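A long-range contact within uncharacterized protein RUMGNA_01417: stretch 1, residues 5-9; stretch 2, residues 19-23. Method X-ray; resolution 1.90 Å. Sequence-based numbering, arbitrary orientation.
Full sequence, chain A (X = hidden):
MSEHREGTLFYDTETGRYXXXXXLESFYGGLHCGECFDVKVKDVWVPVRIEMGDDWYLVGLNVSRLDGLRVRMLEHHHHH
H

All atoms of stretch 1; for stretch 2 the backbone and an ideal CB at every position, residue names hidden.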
# COMPACT_ATOMS: atom_id res chain seq x y z
N ARG A 5 14.22 2.66 5.10
CA ARG A 5 13.78 1.86 6.28
C ARG A 5 12.30 1.49 6.23
O ARG A 5 11.97 0.34 5.97
CB ARG A 5 14.09 2.63 7.58
CG ARG A 5 15.53 2.52 8.04
CD ARG A 5 15.82 1.15 8.63
NE ARG A 5 15.32 1.02 10.00
CZ ARG A 5 15.29 -0.12 10.68
NH1 ARG A 5 15.72 -1.25 10.13
NH2 ARG A 5 14.83 -0.14 11.93
N GLU A 6 11.42 2.46 6.47
CA GLU A 6 9.99 2.19 6.47
C GLU A 6 9.29 2.52 5.15
O GLU A 6 9.60 3.52 4.50
CB GLU A 6 9.31 2.93 7.62
CG GLU A 6 9.65 2.35 8.98
CD GLU A 6 9.10 3.17 10.12
OE1 GLU A 6 7.88 3.46 10.12
OE2 GLU A 6 9.88 3.52 11.03
N GLY A 7 8.35 1.67 4.78
CA GLY A 7 7.61 1.87 3.55
C GLY A 7 6.29 1.12 3.56
O GLY A 7 5.89 0.56 4.57
N THR A 8 5.63 1.10 2.41
CA THR A 8 4.35 0.42 2.29
C THR A 8 4.45 -0.64 1.20
O THR A 8 5.00 -0.38 0.13
CB THR A 8 3.23 1.40 1.93
OG1 THR A 8 3.59 2.10 0.73
CG2 THR A 8 3.03 2.40 3.04
N LEU A 9 3.92 -1.82 1.50
CA LEU A 9 3.94 -2.95 0.58
C LEU A 9 2.76 -2.90 -0.38
O LEU A 9 1.62 -2.64 0.03
CB LEU A 9 3.91 -4.25 1.40
CG LEU A 9 4.13 -5.60 0.71
CD1 LEU A 9 5.56 -5.68 0.16
CD2 LEU A 9 3.88 -6.71 1.71
N UNK A 19 6.09 -4.77 -4.25
CA UNK A 19 7.15 -3.79 -4.16
C UNK A 19 6.92 -2.94 -2.92
O UNK A 19 5.88 -3.04 -2.28
CB UNK A 19 7.21 -2.93 -5.42
N UNK A 20 7.89 -2.10 -2.60
CA UNK A 20 7.78 -1.25 -1.43
C UNK A 20 7.98 0.21 -1.79
O UNK A 20 8.98 0.58 -2.40
CB UNK A 20 8.79 -1.67 -0.37
N UNK A 21 7.03 1.04 -1.40
CA UNK A 21 7.13 2.47 -1.65
C UNK A 21 7.66 3.12 -0.38
O UNK A 21 7.00 3.08 0.67
CB UNK A 21 5.78 3.07 -2.06
N UNK A 22 8.84 3.72 -0.47
CA UNK A 22 9.45 4.37 0.68
C UNK A 22 9.13 5.86 0.73
O UNK A 22 8.94 6.43 1.80
CB UNK A 22 10.97 4.16 0.66
N UNK A 23 9.06 6.48 -0.44
CA UNK A 23 8.79 7.90 -0.53
C UNK A 23 7.82 8.15 -1.67
O UNK A 23 7.48 7.23 -2.41
CB UNK A 23 10.08 8.69 -0.73

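Two antiparallel strands meet here, and the backbone fixes the register. Thr-8 pairs with position 21 through both of its main-chain groups, its N giving a hydrogen bond to O of 21 at 3.0 Å and its O accepting one from N of 21 at 2.9 Å. Any residue with a free amide could make this pair, so the pair itself says little about which side chain belongs there.

At position 19 the CB points away from stretch 1, and nothing of that stretch lies within 5.5 Å of it, so the choice is wide. Only the backbone takes part, its O lying 3.5 Å from CA of Leu-9 in a CA-H...O contact. The residue is Asp-19, whose OD1 turns back on its own strand and accepts a weak hydrogen bond from N of position 20 at 2.7 Å.

Position 20 faces Leu-9 as a non-hydrogen-bonded pair, with both side chains on one face of the sheet. Its extended backbone, near -125/126, suits beta-branched residues, and the leucine offers a greasy neighbour; Val, Ile or Leu would all be reasonable. Ile-20 is found, with CG1 4.0 Å from CD1 of Leu-9. Its CG2 comes to 3.9 Å from CA of Gly-7, where a CB on the glycine would fall only 2.6 Å from that methyl.

Position 21 shares the other face with Thr-8, and its ideal CB sits 3.7 Å from OG1 of Thr-8. Threonine offers a methyl and a hydroxyl but no charge, so a beta-branched or polar residue, or a long chain that packs by its first carbons, would fit. Arg-21 takes the last course: its CB lies 3.6 Å from OG1 of Thr-8, while the end of the chain leads away and NH1 of Arg-21 donates a hydrogen bond to O of position 23 at 3.2 Å.

At position 22 the CB points sideways, 4.1 Å from O of Glu-6 and 5.0 Å from CA of Gly-7. With no side chain on the glycine, there is room for a flat or broad group to swing in, so an aromatic or a large aliphatic residue would suit. Phe-22 uses the room: its ring reaches back toward Gly-7, with CD1 3.9 Å from the glycine CA, and presents an edge to O of Glu-6, 3.3 Å from CD1. A CB on Gly-7 would lie 2.8 Å from CD1 of Phe-22, a clash.

Position 23 points away and has nothing of stretch 1 near its CB; polar residues are as good as any. It is Asp-23, which makes no contact with stretch 1.

Stretch 2, residues 19-23: DIRFD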
# COMPACT_ATOMS: atom_id res chain seq x y z
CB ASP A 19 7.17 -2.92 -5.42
CG ASP A 19 8.44 -2.10 -5.55
OD1 ASP A 19 9.40 -2.34 -4.78
OD2 ASP A 19 8.49 -1.23 -6.44
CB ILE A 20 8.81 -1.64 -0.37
CG1 ILE A 20 8.53 -3.06 0.13
CG2 ILE A 20 8.79 -0.63 0.77
CD1 ILE A 20 9.60 -3.60 1.04
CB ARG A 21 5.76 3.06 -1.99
CG ARG A 21 5.81 4.58 -2.06
CD ARG A 21 4.47 5.19 -1.69
NE ARG A 21 3.53 5.18 -2.80
CZ ARG A 21 3.74 5.82 -3.95
NH1 ARG A 21 4.86 6.50 -4.12
NH2 ARG A 21 2.82 5.78 -4.91
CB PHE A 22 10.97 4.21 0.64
CG PHE A 22 11.44 2.79 0.81
CD1 PHE A 22 11.19 2.11 1.99
CD2 PHE A 22 12.14 2.15 -0.20
CE1 PHE A 22 11.64 0.80 2.17
CE2 PHE A 22 12.59 0.85 -0.04
CZ PHE A 22 12.34 0.17 1.14
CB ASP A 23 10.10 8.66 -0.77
CG ASP A 23 10.18 9.95 0.02
OD1 ASP A 23 9.25 10.78 -0.10
OD2 ASP A 23 11.17 10.13 0.75
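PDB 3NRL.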